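Local coordinates for AAD(2''),Gentamicin 2''-nucleotidyltransferase,Gentamicin resistance protein (Pseudomonas aeruginosa, PDB 5CFS) that confers resistance to gentamicin, kanamycin and tobramycin by adenylating the 2''-hydroxyl of these aminoglycosides, with two metal ions at the active site, at residues A[50-55]-A[92-97]; A[67-72]-A[86-91]; A[135-140]-A[158-163]. All coordinates share one frame; numbering follows the deposited sequence.

Overall arrangement
The three contacts lie in one nucleotidyltransferase chain: one at the metal site, one on the sheet beyond it, one across the ligands. Interaction 1 joins the parallel strands 53-58 and 91-101 and carries the metal-binding aspartates. Interaction 2, nested within the loop that interaction 1 closes, sets helix 62-71 against strand 84-88, the sheet neighbour of strand 91-101; the two centres are about 11 Å apart. L93 joins them, its CD1 packing on I88 and V69. Interaction 3 follows later in the chain, between helices 133-146 and 154-167, its centre about 15 Å from that of interaction 1. Interactions 1 and 3 bound the site holding nucleotide and antibiotic, whereas interaction 2, centred about 27 Å from interaction 3, joins a helix to the sheet.

Interaction 1: A[50-55]-A[92-97]; sequences HDDIDL and LLDCEP. With MN (manganese (II) ion), chain C; MN (manganese (II) ion), chain B; APC (diphosphomethylphosphonic acid adenosyl ester), chain E; TOY (tobramycin), chain D.
D54 and D94 stand side by side on one face of two parallel strands, their carboxylate planes 62° apart. D54 OD1 comes within 2.9 Å of D94 OD2, a closeness of two acceptors that the shared manganese probably offsets. That ion also takes D52 OD2, O2A of the nucleotide analogue, and O23 and N33 of tobramycin. The second manganese is held by D52 OD1, D54 OD2, a water, and O2G, O2B and O2A of the analogue, so D52 and D54 bridge the metals, whereas D94 binds one. This is the two-metal aspartate triad of the nucleotidyltransferase fold, with the antibiotic's 2''-oxygen, O23, 2.6 Å from its manganese. Because D94 CG is anti to the backbone N (chi1 -178°), OD2 reaches metal and tobramycin N12, while OD1 accepts from Y82. E96 extends to tobramycin, OE1 lying 2.6 Å from N32 and OE2 bonding N61.

On the other face, L93 CD2 sits 3.8 Å from I53 CB, and L93 CD1 meets L55 CD1. Four backbone bonds hold the register. Helix 11-26 packs against I53 and L93, strand 84-88 flanks strand 91-101, and strand 32-34 flanks strand 53-58, G34 sharing a backbone hydrogen bond with D54.

Interaction 2: A[67-72]-A[86-91]; sequences AIVEML and AEIGDE
I88 reaches from its strand toward the C-terminal end of helix 62-71, where V69 and L72 receive it. Its CB points toward the helix, and from there the side chain divides. The CG2 methyl lies 3.6 Å from the backbone O of L72, so one branch meets the polar main chain where the helix finishes. The other branch begins at CG1, 4.1 Å from V69 CG1, and runs on to CD1. With CG1 anti to the carbonyl carbon (chi1 -58°) and the chain then extended (chi2 176°), that terminal methyl arrives at L72, 4.1 Å from its CD1 and equally near its CB. I88 thus crosses both V69 and L72 at a slant, its CG1 meeting V69, its CD1 and CG2 meeting L72.

V69 CG1 is shared between two strand residues, for it also lies 4.1 Å from the CB of A86. A86 and I88, two apart on the strand, both turn toward the helix, whereas E87 between them points away. No hydrogen bond passes between the segments, and apolar packing makes up most of the contact.

Just beyond I88 the chain reverses in a type II' turn to E91, with G89 at positive phi, forming the hairpin that leads into strand 91-101. L93 of that strand touches V69 and I88, while I20 of helix 11-26 meets L72, so the end of helix 62-71 packs on the sheet next to helix 11-26.

Interaction 3: A[135-140]-A[158-163]; sequences AIIWDY and ESYRLA. With APC (diphosphomethylphosphonic acid adenosyl ester), chain E; TOY (tobramycin), chain D.
Y140 and Y160 form the aromatic part of the contact, an offset edge-to-face pair with planes at 64° and centroids 5.2 Å apart. The Y160 edge is directed at the Y140 face, its CD1 coming 3.4 Å from Y140 CG. With Y160 CG anti to the backbone N (chi1 174°), the CD1 edge turns onto that face as the two side chains run past each other in opposite directions. A CH-pi contact reinforces the pair: the backbone position sets Y160 CB over the same face, 4.0 Å from the ring centroid. The opposite face carries the ribose O3' of the nucleotide analogue, 3.6 Å above the ring plane and over its centre.

Apolar packing continues along the helices. I137 divides its contacts, CG1 resting 4.0 Å from A163 CB, CD1 near the A163 backbone O and CG2 beside Y160 CE1. Y140 OH makes a van der Waals contact with S159 CB. The axes of 135-140 and 158-163 cross at -140°, within the helical part of the chain that follows the catalytic sheet and faces it across the ligands. V172 of helix 169-183 touches both I137 and Y160, and I39 of helix 35-43 lies against Y140.

Among polar groups, S159 OG is hydrogen-bonded to R48 NH1 and to the K155 backbone O. D139 OD2 accepts a hydrogen bond from tobramycin N32 at 2.8 Å, and a weak one reaches OD1.

Interaction 1: A[50-55]-A[92-97]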
loop_
_atom_site.group_PDB
_atom_site.type_symbol
_atom_site.label_atom_id
_atom_site.label_comp_id
_atom_site.label_asym_id
_atom_site.label_seq_id
_atom_site.Cartn_x
_atom_site.Cartn_y
_atom_site.Cartn_z
ATOM N N HIS A 50 7.707 -10.053 4.653
ATOM C CA HIS A 50 7.382 -9.119 3.584
ATOM C C HIS A 50 8.641 -8.615 2.901
ATOM O O HIS A 50 9.590 -8.198 3.565
ATOM C CB HIS A 50 6.580 -7.947 4.148
ATOM C CG HIS A 50 5.302 -8.368 4.803
ATOM N ND1 HIS A 50 4.187 -8.739 4.084
ATOM C CD2 HIS A 50 4.977 -8.526 6.109
ATOM C CE1 HIS A 50 3.222 -9.081 4.917
ATOM N NE2 HIS A 50 3.676 -8.962 6.151
ATOM N N ASP A 51 8.644 -8.640 1.572
ATOM C CA ASP A 51 9.849 -8.313 0.822
ATOM C C ASP A 51 10.133 -6.821 0.808
ATOM O O ASP A 51 11.299 -6.422 0.759
ATOM C CB ASP A 51 9.746 -8.826 -0.612
ATOM C CG ASP A 51 9.837 -10.338 -0.700
ATOM O OD1 ASP A 51 10.303 -10.966 0.273
ATOM O OD2 ASP A 51 9.453 -10.894 -1.752
ATOM N N ASP A 52 9.085 -6.003 0.842
ATOM C CA ASP A 52 9.259 -4.554 0.910
ATOM C C ASP A 52 8.164 -3.932 1.768
ATOM O O ASP A 52 7.330 -4.634 2.345
ATOM C CB ASP A 52 9.280 -3.916 -0.505
ATOM C CG ASP A 52 7.955 -4.047 -1.252
ATOM O OD1 ASP A 52 6.935 -4.329 -0.619
ATOM O OD2 ASP A 52 7.932 -3.843 -2.489
ATOM N N ILE A 53 8.195 -2.609 1.869
ATOM C CA ILE A 53 7.130 -1.845 2.499
ATOM C C ILE A 53 6.526 -0.964 1.420
ATOM O O ILE A 53 7.228 -0.130 0.836
ATOM C CB ILE A 53 7.640 -0.974 3.668
ATOM C CG1 ILE A 53 8.264 -1.842 4.763
ATOM C CG2 ILE A 53 6.498 -0.153 4.255
ATOM C CD1 ILE A 53 9.156 -1.067 5.723
ATOM N N ASP A 54 5.242 -1.163 1.133
ATOM C CA ASP A 54 4.545 -0.345 0.142
ATOM C C ASP A 54 3.885 0.834 0.842
ATOM O O ASP A 54 3.176 0.648 1.830
ATOM C CB ASP A 54 3.495 -1.158 -0.617
ATOM C CG ASP A 54 4.082 -2.357 -1.332
ATOM O OD1 ASP A 54 4.827 -2.166 -2.311
ATOM O OD2 ASP A 54 3.797 -3.494 -0.914
ATOM N N LEU A 55 4.137 2.039 0.332
ATOM C CA LEU A 55 3.624 3.269 0.934
ATOM C C LEU A 55 2.894 4.132 -0.082
ATOM O O LEU A 55 3.311 4.240 -1.242
ATOM C CB LEU A 55 4.763 4.085 1.543
ATOM C CG LEU A 55 5.509 3.506 2.738
ATOM C CD1 LEU A 55 6.670 4.420 3.109
ATOM C CD2 LEU A 55 4.577 3.329 3.911
ATOM N N LEU A 92 13.531 -2.001 1.426
ATOM C CA LEU A 92 13.002 -1.276 0.275
ATOM C C LEU A 92 11.638 -0.667 0.575
ATOM O O LEU A 92 10.769 -1.319 1.147
ATOM C CB LEU A 92 12.897 -2.204 -0.935
ATOM C CG LEU A 92 14.225 -2.767 -1.442
ATOM C CD1 LEU A 92 13.972 -3.849 -2.475
ATOM C CD2 LEU A 92 15.084 -1.657 -2.021
ATOM N N LEU A 93 11.481 0.593 0.190
ATOM C CA LEU A 93 10.219 1.321 0.280
ATOM C C LEU A 93 9.691 1.580 -1.121
ATOM O O LEU A 93 10.345 2.230 -1.933
ATOM C CB LEU A 93 10.376 2.651 1.008
ATOM C CG LEU A 93 10.950 2.700 2.416
ATOM C CD1 LEU A 93 10.716 4.107 2.961
ATOM C CD2 LEU A 93 10.323 1.665 3.315
ATOM N N ASP A 94 8.490 1.088 -1.376
ATOM C CA ASP A 94 7.865 1.157 -2.687
ATOM C C ASP A 94 6.741 2.191 -2.613
ATOM O O ASP A 94 5.676 1.911 -2.072
ATOM C CB ASP A 94 7.363 -0.240 -3.042
ATOM C CG ASP A 94 6.735 -0.325 -4.402
ATOM O OD1 ASP A 94 6.709 0.678 -5.143
ATOM O OD2 ASP A 94 6.284 -1.439 -4.737
ATOM N N CYS A 95 7.000 3.393 -3.124
ATOM C CA CYS A 95 6.162 4.552 -2.823
ATOM C C CYS A 95 5.334 5.033 -4.015
ATOM O O CYS A 95 5.862 5.233 -5.109
ATOM C CB CYS A 95 7.036 5.702 -2.323
ATOM S SG CYS A 95 8.050 5.264 -0.905
ATOM N N GLU A 96 4.038 5.226 -3.789
ATOM C CA GLU A 96 3.132 5.738 -4.815
ATOM C C GLU A 96 2.405 6.990 -4.333
ATOM O O GLU A 96 1.908 7.028 -3.212
ATOM C CB GLU A 96 2.113 4.662 -5.205
ATOM C CG GLU A 96 1.165 5.096 -6.316
ATOM C CD GLU A 96 0.233 3.989 -6.781
ATOM O OE1 GLU A 96 -0.092 3.102 -5.960
ATOM O OE2 GLU A 96 -0.164 4.015 -7.979
ATOM N N PRO A 97 2.316 8.021 -5.186
ATOM C CA PRO A 97 1.555 9.198 -4.771
ATOM C C PRO A 97 0.046 8.975 -4.792
ATOM O O PRO A 97 -0.473 8.162 -5.570
ATOM C CB PRO A 97 1.952 10.254 -5.804
ATOM C CG PRO A 97 2.288 9.475 -7.013
ATOM C CD PRO A 97 2.905 8.199 -6.519
HETATM MN MN MN C . 6.096 -3.408 -3.607
HETATM MN MN MN B . 5.056 -5.251 -0.998
HETATM P PG APC E . 5.322 -8.429 0.250
HETATM O O1G APC E . 6.207 -9.614 0.378
HETATM O O2G APC E . 5.983 -7.269 -0.507
HETATM O O3G APC E . 4.786 -7.884 1.520
HETATM P PB APC E . 3.189 -7.942 -1.595
HETATM O O1B APC E . 1.740 -8.373 -1.644
HETATM O O2B APC E . 3.248 -6.471 -1.091
HETATM O O3B APC E . 4.006 -8.820 -0.565
HETATM P PA APC E . 4.546 -6.650 -4.091
HETATM O O1A APC E . 5.647 -6.857 -5.107
HETATM O O2A APC E . 5.082 -5.552 -3.122
HETATM C C3A APC E . 4.147 -8.105 -3.110
HETATM O "O5'" APC E . 3.240 -6.081 -4.758
HETATM C "C5'" APC E . 1.916 -6.237 -4.211
HETATM C "C4'" APC E . 0.906 -5.770 -5.231
HETATM O "O4'" APC E . 1.571 -5.429 -6.473
HETATM C "C3'" APC E . -0.143 -6.811 -5.606
HETATM O "O3'" APC E . -1.352 -6.178 -6.005
HETATM C "C2'" APC E . 0.505 -7.492 -6.804
HETATM O "O2'" APC E . -0.454 -8.129 -7.635
HETATM C "C1'" APC E . 1.098 -6.275 -7.505
HETATM N N9 APC E . 2.195 -6.593 -8.413
HETATM C C8 APC E . 3.296 -7.364 -8.152
HETATM N N7 APC E . 4.085 -7.544 -9.185
HETATM C C5 APC E . 3.455 -6.837 -10.201
HETATM C C6 APC E . 3.762 -6.662 -11.562
HETATM N N6 APC E . 4.852 -7.161 -12.152
HETATM N N1 APC E . 2.903 -5.931 -12.309
HETATM C C2 APC E . 1.823 -5.408 -11.719
HETATM N N3 APC E . 1.436 -5.500 -10.445
HETATM C C4 APC E . 2.295 -6.240 -9.735
HETATM C C11 TOY D . -0.730 -0.315 -10.332
HETATM O O11 TOY D . 0.539 -0.051 -9.788
HETATM C C21 TOY D . -0.529 -0.704 -11.793
HETATM N N21 TOY D . 0.406 -1.834 -11.908
HETATM C C31 TOY D . -0.033 0.527 -12.545
HETATM C C41 TOY D . -0.981 1.704 -12.384
HETATM O O41 TOY D . -0.445 2.860 -13.029
HETATM C C51 TOY D . -1.175 2.001 -10.904
HETATM O O51 TOY D . -1.577 0.815 -10.191
HETATM C C61 TOY D . -2.249 3.049 -10.692
HETATM N N61 TOY D . -2.554 3.328 -9.292
HETATM C C12 TOY D . 2.843 -0.555 -6.393
HETATM N N12 TOY D . 3.459 -0.935 -5.111
HETATM C C22 TOY D . 1.429 -0.027 -6.175
HETATM C C32 TOY D . 0.826 0.447 -7.500
HETATM N N32 TOY D . -0.565 0.872 -7.288
HETATM C C42 TOY D . 0.856 -0.677 -8.534
HETATM C C52 TOY D . 2.233 -1.301 -8.701
HETATM O O52 TOY D . 2.113 -2.439 -9.551
HETATM C C62 TOY D . 2.765 -1.739 -7.348
HETATM O O62 TOY D . 4.084 -2.266 -7.549
HETATM C C13 TOY D . 4.154 -3.639 -7.818
HETATM C C23 TOY D . 4.965 -4.292 -6.708
HETATM O O23 TOY D . 4.382 -3.981 -5.448
HETATM C C33 TOY D . 6.405 -3.785 -6.745
HETATM N N33 TOY D . 7.206 -4.412 -5.680
HETATM C C43 TOY D . 6.973 -4.089 -8.126
HETATM O O43 TOY D . 8.310 -3.613 -8.193
HETATM C C53 TOY D . 6.108 -3.372 -9.158
HETATM O O53 TOY D . 4.756 -3.854 -9.081
HETATM C C63 TOY D . 6.561 -3.601 -10.576
HETATM O O63 TOY D . 5.683 -2.968 -11.499
HETATM O O HOH W 1 13.204 -4.814 1.637
HETATM O O HOH W 2 4.952 -5.385 1.267
#

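Interaction 2: A[67-72]-A[86-91]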
loop_
_atom_site.group_PDB
_atom_site.type_symbol
_atom_site.label_atom_id
_atom_site.label_comp_id
_atom_site.label_asym_id
_atom_site.label_seq_id
_atom_site.Cartn_x
_atom_site.Cartn_y
_atom_site.Cartn_z
ATOM N N ALA A 67 12.455 13.685 2.556
ATOM C CA ALA A 67 13.250 14.208 3.665
ATOM C C ALA A 67 13.270 13.245 4.855
ATOM O O ALA A 67 14.287 13.109 5.532
ATOM C CB ALA A 67 12.721 15.566 4.099
ATOM N N ILE A 68 12.143 12.590 5.116
ATOM C CA ILE A 68 12.061 11.602 6.188
ATOM C C ILE A 68 12.946 10.401 5.864
ATOM O O ILE A 68 13.679 9.916 6.725
ATOM C CB ILE A 68 10.600 11.154 6.423
ATOM C CG1 ILE A 68 9.817 12.301 7.069
ATOM C CG2 ILE A 68 10.542 9.912 7.321
ATOM C CD1 ILE A 68 8.312 12.075 7.148
ATOM N N VAL A 69 12.880 9.929 4.622
ATOM C CA VAL A 69 13.728 8.825 4.183
ATOM C C VAL A 69 15.200 9.158 4.407
ATOM O O VAL A 69 15.965 8.353 4.947
ATOM C CB VAL A 69 13.483 8.496 2.692
ATOM C CG1 VAL A 69 14.590 7.594 2.131
ATOM C CG2 VAL A 69 12.120 7.863 2.515
ATOM N N GLU A 70 15.585 10.364 4.010
ATOM C CA GLU A 70 16.959 10.808 4.144
ATOM C C GLU A 70 17.325 11.018 5.617
ATOM O O GLU A 70 18.450 10.731 6.029
ATOM C CB GLU A 70 17.163 12.077 3.315
ATOM C CG GLU A 70 17.008 11.799 1.819
ATOM C CD GLU A 70 16.702 13.030 0.981
ATOM O OE1 GLU A 70 16.528 14.128 1.551
ATOM O OE2 GLU A 70 16.620 12.883 -0.261
ATOM N N MET A 71 16.374 11.504 6.404
ATOM C CA MET A 71 16.597 11.684 7.833
ATOM C C MET A 71 16.881 10.339 8.505
ATOM O O MET A 71 17.651 10.262 9.466
ATOM C CB MET A 71 15.387 12.358 8.479
ATOM C CG MET A 71 15.537 12.583 9.966
ATOM S SD MET A 71 14.973 11.158 10.902
ATOM C CE MET A 71 13.199 11.287 10.672
ATOM N N LEU A 72 16.252 9.284 7.999
ATOM C CA LEU A 72 16.416 7.946 8.558
ATOM C C LEU A 72 17.636 7.220 7.974
ATOM O O LEU A 72 17.873 6.053 8.282
ATOM C CB LEU A 72 15.143 7.124 8.330
ATOM C CG LEU A 72 13.908 7.626 9.096
ATOM C CD1 LEU A 72 12.672 6.835 8.716
ATOM C CD2 LEU A 72 14.092 7.606 10.597
ATOM N N ALA A 86 12.628 3.722 -2.762
ATOM C CA ALA A 86 13.621 4.204 -1.807
ATOM C C ALA A 86 14.176 3.062 -0.977
ATOM O O ALA A 86 13.576 1.996 -0.863
ATOM C CB ALA A 86 13.024 5.270 -0.902
ATOM N N GLU A 87 15.336 3.308 -0.388
ATOM C CA GLU A 87 16.061 2.306 0.367
ATOM C C GLU A 87 16.476 2.888 1.712
ATOM O O GLU A 87 17.075 3.953 1.753
ATOM C CB GLU A 87 17.285 1.867 -0.431
ATOM C CG GLU A 87 18.087 0.745 0.158
ATOM C CD GLU A 87 19.289 0.409 -0.704
ATOM O OE1 GLU A 87 19.178 -0.516 -1.535
ATOM O OE2 GLU A 87 20.337 1.080 -0.563
ATOM N N ILE A 88 16.137 2.210 2.802
ATOM C CA ILE A 88 16.666 2.570 4.118
ATOM C C ILE A 88 17.388 1.349 4.669
ATOM O O ILE A 88 16.765 0.364 5.054
ATOM C CB ILE A 88 15.572 3.036 5.094
ATOM C CG1 ILE A 88 14.812 4.234 4.509
ATOM C CG2 ILE A 88 16.193 3.406 6.447
ATOM C CD1 ILE A 88 13.641 4.703 5.351
ATOM N N GLY A 89 18.711 1.423 4.699
ATOM C CA GLY A 89 19.516 0.261 5.002
ATOM C C GLY A 89 19.237 -0.787 3.944
ATOM O O GLY A 89 19.322 -0.514 2.747
ATOM N N ASP A 90 18.872 -1.978 4.395
ATOM C CA ASP A 90 18.556 -3.082 3.500
ATOM C C ASP A 90 17.067 -3.203 3.195
ATOM O O ASP A 90 16.643 -4.183 2.590
ATOM C CB ASP A 90 19.047 -4.396 4.107
ATOM C CG ASP A 90 20.551 -4.468 4.184
ATOM O OD1 ASP A 90 21.209 -3.974 3.244
ATOM O OD2 ASP A 90 21.081 -5.004 5.181
ATOM N N GLU A 91 16.275 -2.216 3.603
ATOM C CA GLU A 91 14.829 -2.300 3.446
ATOM C C GLU A 91 14.342 -1.421 2.305
ATOM O O GLU A 91 14.713 -0.252 2.186
ATOM C CB GLU A 91 14.118 -1.912 4.736
ATOM C CG GLU A 91 14.424 -2.843 5.918
ATOM C CD GLU A 91 13.899 -4.257 5.734
ATOM O OE1 GLU A 91 13.015 -4.470 4.875
ATOM O OE2 GLU A 91 14.383 -5.164 6.448
#

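Interaction 3: A[135-140]-A[158-163]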
loop_
_atom_site.group_PDB
_atom_site.type_symbol
_atom_site.label_atom_id
_atom_site.label_comp_id
_atom_site.label_asym_id
_atom_site.label_seq_id
_atom_site.Cartn_x
_atom_site.Cartn_y
_atom_site.Cartn_z
ATOM N N ALA A 135 -8.735 -1.019 -2.747
ATOM C CA ALA A 135 -7.517 -0.535 -3.398
ATOM C C ALA A 135 -6.447 -1.622 -3.453
ATOM O O ALA A 135 -5.728 -1.758 -4.439
ATOM C CB ALA A 135 -6.977 0.681 -2.684
ATOM N N ILE A 136 -6.342 -2.375 -2.367
ATOM C CA ILE A 136 -5.396 -3.476 -2.278
ATOM C C ILE A 136 -5.712 -4.514 -3.336
ATOM O O ILE A 136 -4.832 -4.982 -4.030
ATOM C CB ILE A 136 -5.426 -4.127 -0.890
ATOM C CG1 ILE A 136 -4.894 -3.144 0.153
ATOM C CG2 ILE A 136 -4.584 -5.403 -0.864
ATOM C CD1 ILE A 136 -5.201 -3.548 1.582
ATOM N N ILE A 137 -6.988 -4.857 -3.461
ATOM C CA ILE A 137 -7.405 -5.898 -4.391
ATOM C C ILE A 137 -7.299 -5.416 -5.840
ATOM O O ILE A 137 -6.921 -6.170 -6.726
ATOM C CB ILE A 137 -8.837 -6.348 -4.076
ATOM C CG1 ILE A 137 -8.857 -7.066 -2.719
ATOM C CG2 ILE A 137 -9.368 -7.263 -5.167
ATOM C CD1 ILE A 137 -10.234 -7.254 -2.138
ATOM N N TRP A 138 -7.627 -4.147 -6.059
ATOM C CA TRP A 138 -7.535 -3.510 -7.375
ATOM C C TRP A 138 -6.168 -3.744 -8.018
ATOM O O TRP A 138 -6.068 -4.035 -9.207
ATOM C CB TRP A 138 -7.815 -2.017 -7.219
ATOM C CG TRP A 138 -8.041 -1.230 -8.467
ATOM C CD1 TRP A 138 -7.158 -0.375 -9.075
ATOM C CD2 TRP A 138 -9.247 -1.170 -9.235
ATOM N NE1 TRP A 138 -7.739 0.194 -10.181
ATOM C CE2 TRP A 138 -9.023 -0.275 -10.300
ATOM C CE3 TRP A 138 -10.497 -1.792 -9.129
ATOM C CZ2 TRP A 138 -10.002 0.018 -11.247
ATOM C CZ3 TRP A 138 -11.465 -1.499 -10.077
ATOM C CH2 TRP A 138 -11.210 -0.605 -11.119
ATOM N N ASP A 139 -5.103 -3.651 -7.232
ATOM C CA ASP A 139 -3.773 -3.827 -7.806
ATOM C C ASP A 139 -3.527 -5.254 -8.283
ATOM O O ASP A 139 -2.733 -5.455 -9.196
ATOM C CB ASP A 139 -2.688 -3.393 -6.813
ATOM C CG ASP A 139 -2.365 -1.911 -6.914
ATOM O OD1 ASP A 139 -2.798 -1.275 -7.901
ATOM O OD2 ASP A 139 -1.664 -1.386 -6.018
ATOM N N TYR A 140 -4.216 -6.234 -7.706
ATOM C CA TYR A 140 -4.114 -7.601 -8.202
ATOM C C TYR A 140 -4.750 -7.728 -9.576
ATOM O O TYR A 140 -4.348 -8.577 -10.364
ATOM C CB TYR A 140 -4.769 -8.600 -7.244
ATOM C CG TYR A 140 -3.949 -8.873 -6.007
ATOM C CD1 TYR A 140 -2.922 -9.803 -6.019
ATOM C CD2 TYR A 140 -4.204 -8.198 -4.830
ATOM C CE1 TYR A 140 -2.165 -10.041 -4.883
ATOM C CE2 TYR A 140 -3.462 -8.433 -3.696
ATOM C CZ TYR A 140 -2.454 -9.351 -3.723
ATOM O OH TYR A 140 -1.736 -9.545 -2.567
ATOM N N GLU A 158 -1.858 -16.517 -2.288
ATOM C CA GLU A 158 -2.378 -16.617 -0.932
ATOM C C GLU A 158 -2.730 -15.249 -0.374
ATOM O O GLU A 158 -3.715 -15.112 0.351
ATOM C CB GLU A 158 -1.373 -17.328 -0.020
ATOM C CG GLU A 158 -1.198 -18.810 -0.353
ATOM C CD GLU A 158 -2.508 -19.583 -0.315
ATOM O OE1 GLU A 158 -3.312 -19.353 0.614
ATOM O OE2 GLU A 158 -2.739 -20.414 -1.223
ATOM N N SER A 159 -1.945 -14.233 -0.719
ATOM C CA SER A 159 -2.236 -12.871 -0.264
ATOM C C SER A 159 -3.535 -12.383 -0.877
ATOM O O SER A 159 -4.370 -11.788 -0.194
ATOM C CB SER A 159 -1.094 -11.917 -0.612
ATOM O OG SER A 159 0.015 -12.153 0.238
ATOM N N TYR A 160 -3.700 -12.654 -2.167
ATOM C CA TYR A 160 -4.903 -12.277 -2.883
ATOM C C TYR A 160 -6.119 -12.917 -2.243
ATOM O O TYR A 160 -7.119 -12.249 -1.981
ATOM C CB TYR A 160 -4.806 -12.684 -4.354
ATOM C CG TYR A 160 -6.081 -12.450 -5.139
ATOM C CD1 TYR A 160 -6.428 -11.185 -5.567
ATOM C CD2 TYR A 160 -6.931 -13.499 -5.451
ATOM C CE1 TYR A 160 -7.586 -10.960 -6.293
ATOM C CE2 TYR A 160 -8.093 -13.288 -6.171
ATOM C CZ TYR A 160 -8.414 -12.015 -6.592
ATOM O OH TYR A 160 -9.573 -11.815 -7.309
ATOM N N ARG A 161 -6.024 -14.218 -1.984
ATOM C CA ARG A 161 -7.156 -14.970 -1.460
ATOM C C ARG A 161 -7.508 -14.489 -0.068
ATOM O O ARG A 161 -8.678 -14.422 0.294
ATOM C CB ARG A 161 -6.856 -16.472 -1.460
ATOM C CG ARG A 161 -6.899 -17.061 -2.859
ATOM C CD ARG A 161 -6.687 -18.569 -2.877
ATOM N NE ARG A 161 -6.658 -19.072 -4.252
ATOM C CZ ARG A 161 -6.339 -20.315 -4.603
ATOM N NH1 ARG A 161 -6.010 -21.218 -3.685
ATOM N NH2 ARG A 161 -6.344 -20.658 -5.885
ATOM N N LEU A 162 -6.493 -14.131 0.706
ATOM C CA LEU A 162 -6.714 -13.609 2.040
ATOM C C LEU A 162 -7.440 -12.259 2.005
ATOM O O LEU A 162 -8.404 -12.027 2.742
ATOM C CB LEU A 162 -5.376 -13.479 2.760
ATOM C CG LEU A 162 -5.432 -13.059 4.219
ATOM C CD1 LEU A 162 -6.392 -13.944 5.007
ATOM C CD2 LEU A 162 -4.024 -13.130 4.795
ATOM N N ALA A 163 -6.975 -11.364 1.147
ATOM C CA ALA A 163 -7.626 -10.072 1.001
ATOM C C ALA A 163 -9.063 -10.271 0.517
ATOM O O ALA A 163 -9.989 -9.616 1.000
ATOM C CB ALA A 163 -6.847 -9.192 0.043
HETATM P PG APC E . 5.322 -8.429 0.250
HETATM O O1G APC E . 6.207 -9.614 0.378
HETATM O O2G APC E . 5.983 -7.269 -0.507
HETATM O O3G APC E . 4.786 -7.884 1.520
HETATM P PB APC E . 3.189 -7.942 -1.595
HETATM O O1B APC E . 1.740 -8.373 -1.644
HETATM O O2B APC E . 3.248 -6.471 -1.091
HETATM O O3B APC E . 4.006 -8.820 -0.565
HETATM P PA APC E . 4.546 -6.650 -4.091
HETATM O O1A APC E . 5.647 -6.857 -5.107
HETATM O O2A APC E . 5.082 -5.552 -3.122
HETATM C C3A APC E . 4.147 -8.105 -3.110
HETATM O "O5'" APC E . 3.240 -6.081 -4.758
HETATM C "C5'" APC E . 1.916 -6.237 -4.211
HETATM C "C4'" APC E . 0.906 -5.770 -5.231
HETATM O "O4'" APC E . 1.571 -5.429 -6.473
HETATM C "C3'" APC E . -0.143 -6.811 -5.606
HETATM O "O3'" APC E . -1.352 -6.178 -6.005
HETATM C "C2'" APC E . 0.505 -7.492 -6.804
HETATM O "O2'" APC E . -0.454 -8.129 -7.635
HETATM C "C1'" APC E . 1.098 -6.275 -7.505
HETATM N N9 APC E . 2.195 -6.593 -8.413
HETATM C C8 APC E . 3.296 -7.364 -8.152
HETATM N N7 APC E . 4.085 -7.544 -9.185
HETATM C C5 APC E . 3.455 -6.837 -10.201
HETATM C C6 APC E . 3.762 -6.662 -11.562
HETATM N N6 APC E . 4.852 -7.161 -12.152
HETATM N N1 APC E . 2.903 -5.931 -12.309
HETATM C C2 APC E . 1.823 -5.408 -11.719
HETATM N N3 APC E . 1.436 -5.500 -10.445
HETATM C C4 APC E . 2.295 -6.240 -9.735
HETATM C C11 TOY D . -0.730 -0.315 -10.332
HETATM O O11 TOY D . 0.539 -0.051 -9.788
HETATM C C21 TOY D . -0.529 -0.704 -11.793
HETATM N N21 TOY D . 0.406 -1.834 -11.908
HETATM C C31 TOY D . -0.033 0.527 -12.545
HETATM C C41 TOY D . -0.981 1.704 -12.384
HETATM O O41 TOY D . -0.445 2.860 -13.029
HETATM C C51 TOY D . -1.175 2.001 -10.904
HETATM O O51 TOY D . -1.577 0.815 -10.191
HETATM C C61 TOY D . -2.249 3.049 -10.692
HETATM N N61 TOY D . -2.554 3.328 -9.292
HETATM C C12 TOY D . 2.843 -0.555 -6.393
HETATM N N12 TOY D . 3.459 -0.935 -5.111
HETATM C C22 TOY D . 1.429 -0.027 -6.175
HETATM C C32 TOY D . 0.826 0.447 -7.500
HETATM N N32 TOY D . -0.565 0.872 -7.288
HETATM C C42 TOY D . 0.856 -0.677 -8.534
HETATM C C52 TOY D . 2.233 -1.301 -8.701
HETATM O O52 TOY D . 2.113 -2.439 -9.551
HETATM C C62 TOY D . 2.765 -1.739 -7.348
HETATM O O62 TOY D . 4.084 -2.266 -7.549
HETATM C C13 TOY D . 4.154 -3.639 -7.818
HETATM C C23 TOY D . 4.965 -4.292 -6.708
HETATM O O23 TOY D . 4.382 -3.981 -5.448
HETATM C C33 TOY D . 6.405 -3.785 -6.745
HETATM N N33 TOY D . 7.206 -4.412 -5.680
HETATM C C43 TOY D . 6.973 -4.089 -8.126
HETATM O O43 TOY D . 8.310 -3.613 -8.193
HETATM C C53 TOY D . 6.108 -3.372 -9.158
HETATM O O53 TOY D . 4.756 -3.854 -9.081
HETATM C C63 TOY D . 6.561 -3.601 -10.576
HETATM O O63 TOY D . 5.683 -2.968 -11.499
#